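PDB 1VPB: putative modulator of DNA gyrase from Bacteroides thetaiotaomicron, which may act as a metallopeptidase, as assigned to its U62 (PmbA/TldD) family, though its own activity is not established. Local coordinates for residues G163-D168 with S191-I196; I196-E201 with R232-L237. All coordinates share one frame; numbering follows the deposited sequence. Where two conformers were deposited one is given.

Contact 1. Residues G163-D168 with S191-I196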
ATOM      1  N   GLY A 163      -7.954 -13.020  16.422  1.00 36.14           N
ATOM      2  CA  GLY A 163      -6.629 -13.007  15.812  1.00 36.76           C
ATOM      3  C   GLY A 163      -5.623 -12.418  16.777  1.00 35.51           C
ATOM      4  O   GLY A 163      -5.939 -11.529  17.570  1.00 35.45           O
ATOM      5  N   SER A 164      -4.398 -12.921  16.733  1.00 34.29           N
ATOM      6  CA  SER A 164      -3.305 -12.274  17.433  1.00 34.32           C
ATOM      7  C   SER A 164      -2.042 -12.353  16.590  1.00 32.56           C
ATOM      8  O   SER A 164      -1.901 -13.214  15.702  1.00 35.48           O
ATOM      9  CB  SER A 164      -3.072 -12.931  18.800  1.00 35.69           C
ATOM     10  OG  SER A 164      -2.866 -14.318  18.700  1.00 37.46           O
ATOM     11  N   SER A 165      -1.108 -11.502  16.899  1.00 31.72           N
ATOM     12  CA  SER A 165       0.113 -11.393  16.132  1.00 33.01           C
ATOM     13  C   SER A 165       1.285 -11.023  17.012  1.00 35.80           C
ATOM     14  O   SER A 165       1.148 -10.234  17.972  1.00 35.54           O
ATOM     15  CB  SER A 165      -0.028 -10.278  15.090  1.00 39.08           C
ATOM     16  OG  SER A 165      -1.182 -10.521  14.288  1.00 49.72           O
ATOM     17  N   TYR A 166       2.447 -11.539  16.633  1.00 31.89           N
ATOM     18  CA  TYR A 166       3.730 -11.086  17.124  1.00 31.97           C
ATOM     19  C   TYR A 166       4.542 -10.572  15.946  1.00 33.93           C
ATOM     20  O   TYR A 166       4.555 -11.179  14.880  1.00 35.77           O
ATOM     21  CB  TYR A 166       4.473 -12.270  17.788  1.00 33.22           C
ATOM     22  CG  TYR A 166       5.906 -11.960  18.119  1.00 34.64           C
ATOM     23  CD1 TYR A 166       6.902 -11.985  17.153  1.00 31.40           C
ATOM     24  CD2 TYR A 166       6.268 -11.499  19.410  1.00 36.78           C
ATOM     25  CE1 TYR A 166       8.216 -11.637  17.458  1.00 35.58           C
ATOM     26  CE2 TYR A 166       7.555 -11.126  19.697  1.00 34.82           C
ATOM     27  CZ  TYR A 166       8.538 -11.227  18.738  1.00 34.31           C
ATOM     28  OH  TYR A 166       9.853 -10.897  19.009  1.00 36.26           O
ATOM     29  N   GLY A 167       5.225  -9.462  16.106  1.00 31.26           N
ATOM     30  CA  GLY A 167       6.194  -8.986  15.137  1.00 33.21           C
ATOM     31  C   GLY A 167       7.471  -8.504  15.822  1.00 35.39           C
ATOM     32  O   GLY A 167       7.423  -7.964  16.904  1.00 34.77           O
ATOM     33  N   ASP A 168       8.610  -8.670  15.170  1.00 32.58           N
ATOM     34  CA  ASP A 168       9.787  -7.964  15.587  1.00 32.36           C
ATOM     35  C   ASP A 168      10.658  -7.592  14.399  1.00 36.56           C
ATOM     36  O   ASP A 168      10.405  -7.989  13.258  1.00 37.70           O
ATOM     37  CB  ASP A 168      10.573  -8.720  16.665  1.00 32.39           C
ATOM     38  CG  ASP A 168      11.294  -9.984  16.160  1.00 31.91           C
ATOM     39  OD1 ASP A 168      11.774  -9.987  14.977  1.00 36.87           O
ATOM     40  OD2 ASP A 168      11.414 -10.960  16.941  1.00 35.74           O
ATOM     41  N   SER A 191       6.440  -6.140  18.780  1.00 31.56           N
ATOM     42  CA  SER A 191       5.024  -5.812  18.914  1.00 35.24           C
ATOM     43  C   SER A 191       4.154  -7.009  19.089  1.00 34.34           C
ATOM     44  O   SER A 191       4.444  -8.102  18.576  1.00 34.78           O
ATOM     45  CB  SER A 191       4.568  -5.008  17.710  1.00 37.54           C
ATOM     46  OG  SER A 191       3.308  -4.423  17.969  1.00 47.06           O
ATOM     47  N   LEU A 192       3.057  -6.819  19.835  1.00 31.38           N
ATOM     48  CA  LEU A 192       2.045  -7.836  20.005  1.00 30.67           C
ATOM     49  C   LEU A 192       0.701  -7.192  19.800  1.00 33.13           C
ATOM     50  O   LEU A 192       0.467  -6.059  20.218  1.00 33.33           O
ATOM     51  CB  LEU A 192       2.084  -8.447  21.408  1.00 33.79           C
ATOM     52  CG  LEU A 192       3.184  -9.467  21.730  1.00 34.50           C
ATOM     53  CD1 LEU A 192       3.328  -9.580  23.279  1.00 35.31           C
ATOM     54  CD2 LEU A 192       2.858 -10.789  21.122  1.00 33.57           C
ATOM     55  N   SER A 193      -0.202  -7.908  19.171  1.00 32.86           N
ATOM     56  CA  SER A 193      -1.519  -7.380  18.911  1.00 33.66           C
ATOM     57  C   SER A 193      -2.597  -8.444  18.978  1.00 36.26           C
ATOM     58  O   SER A 193      -2.353  -9.659  18.914  1.00 34.66           O
ATOM     59  CB  SER A 193      -1.564  -6.658  17.552  1.00 38.80           C
ATOM     60  OG  SER A 193      -1.532  -7.583  16.502  1.00 42.20           O
ATOM     61  N   ALA A 194      -3.814  -7.966  19.194  1.00 33.57           N
ATOM     62  CA  ALA A 194      -5.027  -8.783  19.070  1.00 34.74           C
ATOM     63  C   ALA A 194      -6.039  -8.083  18.186  1.00 32.93           C
ATOM     64  O   ALA A 194      -6.124  -6.869  18.189  1.00 35.61           O
ATOM     65  CB  ALA A 194      -5.686  -9.044  20.421  1.00 34.96           C
ATOM     66  N   ASP A 195      -6.838  -8.872  17.483  1.00 37.78           N
ATOM     67  CA  ASP A 195      -7.980  -8.336  16.744  1.00 39.23           C
ATOM     68  C   ASP A 195      -9.136  -9.321  16.907  1.00 39.53           C
ATOM     69  O   ASP A 195      -8.971 -10.546  16.765  1.00 39.14           O
ATOM     70  CB  ASP A 195      -7.620  -8.053  15.282  1.00 41.85           C
ATOM     71  CG  ASP A 195      -7.243  -9.281  14.541  1.00 49.34           C
ATOM     72  OD1 ASP A 195      -8.179 -10.042  14.198  1.00 70.57           O
ATOM     73  OD2 ASP A 195      -6.063  -9.589  14.253  1.00 74.92           O
ATOM     74  N   ILE A 196     -10.302  -8.798  17.251  1.00 38.04           N
ATOM     75  CA  ILE A 196     -11.419  -9.630  17.610  1.00 38.37           C
ATOM     76  C   ILE A 196     -12.645  -9.147  16.876  1.00 38.57           C
ATOM     77  O   ILE A 196     -12.872  -7.962  16.814  1.00 37.84           O
ATOM     78  CB  ILE A 196     -11.688  -9.533  19.125  1.00 36.71           C
ATOM     79  CG1 ILE A 196     -10.441  -9.973  19.886  1.00 37.77           C
ATOM     80  CG2 ILE A 196     -12.928 -10.357  19.502  1.00 37.81           C
ATOM     81  CD1 ILE A 196     -10.554  -9.957  21.386  1.00 42.94           C
TER
HETATM   82  O   HOH W   1      -3.749  -9.391  15.612  1.00 40.42           O
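Strands 163-168 and 191-196 pair antiparallel through six backbone hydrogen bonds. The hydrogen-bonded pairs are G163 with D195, S165 with S193 and G167 with S191. S164 with A194 and Y166 with L192 are the non-hydrogen-bonded pairs between them. The bond from G163 N to D195 O is short, 2.7 Å, and G163 N lies nearly on the line of the D195 C=O axis. In the return bond, D195 N sits above the carbonyl plane of G163, 37° out of it.

D195 can be followed outward from CB. Its CG stands between the backbone N and the carbonyl carbon (chi1 63°), which turns the carboxylate toward the other strand. CG comes within 4.0 Å of G163 CA, so the carboxylate lies over the bare backbone of G163. OD1 lies 3.7 Å from G163 CA and forms a salt bridge with R52 NH2, on the neighbouring strand 36-52. OD2 accepts a 2.7 Å hydrogen bond from a water. The same water also bonds S165 OG and S193 OG, so it joins three side chains on one face of the sheet. The two serines meet directly, with S165 CB 3.4 Å from S193 OG.

On the other face, Y166 has CG anti to its backbone N (chi1 170°). L192 CD2 meets the edge of its ring, 3.9 Å from CD2 of Y166. The phenol OH donates a 2.6 Å bond to the anti lone pair of D168 OD2, which also forms a salt bridge with K141. Helix 138-150 packs on this face against S164, Y166 and A194, and helix 225-234 against L192 and A194. This is the long beta hairpin 159-177/181-198 within a six-stranded antiparallel sheet, here polar on the face of D195 and helix-covered on that of Y166.

Contact 2. Residues I196-E201 with R232-L237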
ATOM      1  N   ILE A 196     -10.302  -8.798  17.251  1.00 38.04           N
ATOM      2  CA  ILE A 196     -11.419  -9.630  17.610  1.00 38.37           C
ATOM      3  C   ILE A 196     -12.645  -9.147  16.876  1.00 38.57           C
ATOM      4  O   ILE A 196     -12.872  -7.962  16.814  1.00 37.84           O
ATOM      5  CB  ILE A 196     -11.688  -9.533  19.125  1.00 36.71           C
ATOM      6  CG1 ILE A 196     -10.441  -9.973  19.886  1.00 37.77           C
ATOM      7  CG2 ILE A 196     -12.928 -10.357  19.502  1.00 37.81           C
ATOM      8  CD1 ILE A 196     -10.554  -9.957  21.386  1.00 42.94           C
ATOM      9  N   THR A 197     -13.402 -10.089  16.338  1.00 39.36           N
ATOM     10  CA  THR A 197     -14.642  -9.814  15.641  1.00 40.84           C
ATOM     11  C   THR A 197     -15.781 -10.516  16.360  1.00 40.94           C
ATOM     12  O   THR A 197     -15.637 -11.659  16.809  1.00 38.95           O
ATOM     13  CB  THR A 197     -14.520 -10.292  14.203  1.00 43.91           C
ATOM     14  OG1 THR A 197     -13.596  -9.431  13.508  1.00 44.72           O
ATOM     15  CG2 THR A 197     -15.839 -10.155  13.459  1.00 42.34           C
ATOM     16  N   ILE A 198     -16.918  -9.833  16.470  1.00 40.40           N
ATOM     17  CA  ILE A 198     -18.058 -10.391  17.168  1.00 42.44           C
ATOM     18  C   ILE A 198     -19.345 -10.257  16.376  1.00 43.34           C
ATOM     19  O   ILE A 198     -19.414  -9.513  15.397  1.00 41.74           O
ATOM     20  CB  ILE A 198     -18.234  -9.752  18.579  1.00 42.64           C
ATOM     21  CG1 ILE A 198     -18.744  -8.306  18.482  1.00 39.72           C
ATOM     22  CG2 ILE A 198     -16.906  -9.819  19.360  1.00 43.44           C
ATOM     23  CD1 ILE A 198     -19.081  -7.711  19.827  1.00 43.54           C
ATOM     24  N   ARG A 199     -20.349 -11.006  16.817  0.50 42.98           N
ATOM     25  CA  ARG A 199     -21.699 -10.960  16.258  0.50 43.79           C
ATOM     26  C   ARG A 199     -22.419  -9.742  16.814  0.50 44.28           C
ATOM     27  O   ARG A 199     -22.637  -9.645  18.022  0.50 43.38           O
ATOM     28  CB  ARG A 199     -22.477 -12.230  16.639  0.50 43.13           C
ATOM     29  CG  ARG A 199     -23.871 -12.360  16.010  0.50 43.55           C
ATOM     30  CD  ARG A 199     -24.722 -13.488  16.603  0.50 40.98           C
ATOM     31  NE  ARG A 199     -25.206 -13.166  17.953  0.50 38.47           N
ATOM     32  CZ  ARG A 199     -24.850 -13.777  19.090  0.50 34.02           C
ATOM     33  NH1 ARG A 199     -23.989 -14.792  19.105  0.50 35.21           N
ATOM     34  NH2 ARG A 199     -25.375 -13.362  20.239  0.50 33.64           N
ATOM     35  N   GLY A 200     -22.769  -8.813  15.928  1.00 45.25           N
ATOM     36  CA  GLY A 200     -23.537  -7.635  16.300  1.00 48.30           C
ATOM     37  C   GLY A 200     -25.017  -7.906  16.070  1.00 49.95           C
ATOM     38  O   GLY A 200     -25.453  -9.062  16.107  1.00 48.57           O
ATOM     39  N   GLU A 201     -25.784  -6.841  15.849  1.00 53.82           N
ATOM     40  CA  GLU A 201     -27.191  -6.968  15.464  1.00 56.77           C
ATOM     41  C   GLU A 201     -27.310  -7.197  13.957  1.00 58.42           C
ATOM     42  O   GLU A 201     -26.545  -6.657  13.155  1.00 57.88           O
ATOM     43  CB  GLU A 201     -27.988  -5.731  15.875  1.00 58.46           C
ATOM     44  CG  GLU A 201     -27.671  -4.474  15.071  1.00 58.30           C
ATOM     45  N   ARG A 232     -12.972  -3.589  24.097  1.00 43.05           N
ATOM     46  CA  ARG A 232     -13.198  -2.584  23.054  1.00 44.76           C
ATOM     47  C   ARG A 232     -14.239  -2.973  22.017  1.00 48.73           C
ATOM     48  O   ARG A 232     -15.024  -2.130  21.552  1.00 49.37           O
ATOM     49  CB  ARG A 232     -11.907  -2.270  22.331  1.00 44.42           C
ATOM     50  CG  ARG A 232     -11.021  -1.404  23.152  1.00 47.14           C
ATOM     51  CD  ARG A 232      -9.570  -1.484  22.764  1.00 48.44           C
ATOM     52  NE  ARG A 232      -9.306  -0.922  21.444  1.00 47.56           N
ATOM     53  CZ  ARG A 232      -9.222   0.389  21.198  1.00 51.26           C
ATOM     54  NH1 ARG A 232      -9.486   1.284  22.159  1.00 53.45           N
ATOM     55  NH2 ARG A 232      -8.910   0.798  19.976  1.00 53.08           N
ATOM     56  N   VAL A 233     -14.247  -4.229  21.611  1.00 45.52           N
ATOM     57  CA  VAL A 233     -15.207  -4.604  20.588  1.00 43.84           C
ATOM     58  C   VAL A 233     -16.614  -4.725  21.179  1.00 41.07           C
ATOM     59  O   VAL A 233     -17.575  -4.423  20.489  1.00 43.29           O
ATOM     60  CB  VAL A 233     -14.807  -5.875  19.825  1.00 40.78           C
ATOM     61  CG1 VAL A 233     -14.820  -7.117  20.738  1.00 38.79           C
ATOM     62  CG2 VAL A 233     -15.685  -6.018  18.592  1.00 43.60           C
ATOM     63  N   LEU A 234     -16.726  -5.159  22.436  1.00 39.19           N
ATOM     64  CA  LEU A 234     -18.025  -5.278  23.088  1.00 41.38           C
ATOM     65  C   LEU A 234     -18.665  -3.900  23.314  1.00 43.82           C
ATOM     66  O   LEU A 234     -19.874  -3.783  23.342  1.00 42.22           O
ATOM     67  CB  LEU A 234     -17.927  -6.022  24.429  1.00 39.86           C
ATOM     68  CG  LEU A 234     -17.524  -7.502  24.363  1.00 43.48           C
ATOM     69  CD1 LEU A 234     -17.178  -8.065  25.736  1.00 45.96           C
ATOM     70  CD2 LEU A 234     -18.607  -8.347  23.699  1.00 44.73           C
ATOM     71  N   ARG A 235     -17.833  -2.882  23.492  1.00 44.86           N
ATOM     72  CA  ARG A 235     -18.294  -1.515  23.677  1.00 49.84           C
ATOM     73  C   ARG A 235     -18.876  -0.938  22.404  1.00 47.68           C
ATOM     74  O   ARG A 235     -19.509   0.114  22.445  1.00 51.47           O
ATOM     75  CB  ARG A 235     -17.129  -0.633  24.156  1.00 50.16           C
ATOM     76  CG  ARG A 235     -16.899  -0.735  25.665  1.00 55.74           C
ATOM     77  CD  ARG A 235     -15.721   0.120  26.167  1.00 56.82           C
ATOM     78  NE  ARG A 235     -15.562   0.004  27.616  1.00 66.34           N
ATOM     79  N   LYS A 236     -18.640  -1.605  21.278  1.00 44.71           N
ATOM     80  CA  LYS A 236     -19.174  -1.162  19.995  1.00 45.23           C
ATOM     81  C   LYS A 236     -20.635  -1.612  19.800  1.00 44.49           C
ATOM     82  O   LYS A 236     -21.266  -1.227  18.829  1.00 47.08           O
ATOM     83  CB  LYS A 236     -18.328  -1.680  18.834  1.00 45.49           C
ATOM     84  CG  LYS A 236     -16.852  -1.199  18.844  1.00 44.22           C
ATOM     85  CD  LYS A 236     -16.251  -1.311  17.442  1.00 45.87           C
ATOM     86  CE  LYS A 236     -14.825  -0.763  17.362  1.00 54.77           C
ATOM     87  NZ  LYS A 236     -14.368  -0.574  15.924  1.00 50.51           N
ATOM     88  N   LEU A 237     -21.145  -2.432  20.710  1.00 42.24           N
ATOM     89  CA  LEU A 237     -22.489  -2.965  20.585  1.00 40.58           C
ATOM     90  C   LEU A 237     -23.495  -1.858  20.930  1.00 42.89           C
ATOM     91  O   LEU A 237     -23.317  -1.136  21.906  1.00 44.43           O
ATOM     92  CB  LEU A 237     -22.687  -4.161  21.516  1.00 41.14           C
ATOM     93  CG  LEU A 237     -21.962  -5.470  21.155  1.00 41.68           C
ATOM     94  CD1 LEU A 237     -22.187  -6.490  22.263  1.00 37.59           C
ATOM     95  CD2 LEU A 237     -22.421  -6.015  19.796  1.00 45.30           C
TER
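Here the end of a beta strand packs against the C-terminal part of a helix, a helix-on-sheet contact within the PmbA/TldD central domain. I196 and I198 lie on strand 181-198, which then runs into the loop of R199 and G200. V233 and L234 belong to helix 225-234, and L237 closes a type I turn that begins at L234.

No hydrogen bond joins the two segments; they meet through aliphatic carbons. I198 is the central residue. Its CG1 takes the crowded position between the backbone N and the carbonyl carbon (chi1 72°), while CG2 lies anti to the carbonyl carbon. The two branches share V233: I198 CG2 reaches V233 CG1 at 3.7 Å, and I198 CG1 meets V233 CG2 at 3.8 Å. These side chains come tip to tip. I196 instead crosses V233 at about a right angle, with its CG2 4.0 Å from V233 CG1. Thus V233 CG1 touches both isoleucines. Further along, I198 CD1 meets CD2 of L234. The CB of L234 and of L237 points neither toward nor away from the strand, but their ends come nearer.

Backbone groups form the second kind of contact. V233 CG2 comes within 3.9 Å of I196 O, and I198 CD1 approaches V233 O. That oxygen accepts a hydrogen bond from K236 N, and L237 N bonds to L234 O within the turn. The turn places L237 beside the loop.

Charged ends point elsewhere. R199 forms a salt bridge with E157, and K236 NZ bonds to S207 O. A208, on strand 207-214, also packs on V233.

At the far end, L237 CD2 lies 3.7 Å from I198 CD1 and 4.0 Å from G200 CA.

In the fold
Contacts 1 and 2 follow one another along strand 181-198 and share I196; their centres lie about 18 Å apart. Contact 1 joins neighbouring strands of the sheet. Contact 2 is farther from the centre of the chain, where the strand ends and a helix packs on it. Both are partly buried, but contact 1 has no exposed residue among those that touch, while contact 2 reaches the surface at R199. The chemistry differs accordingly: paired backbones and a bridging water in 163-168/191-196, aliphatic carbons in 196-201/232-237. Helix 225-234 borders both: it lies on the apolar face of contact 1 and supplies one side of contact 2. I196 packs on its A229 and L230.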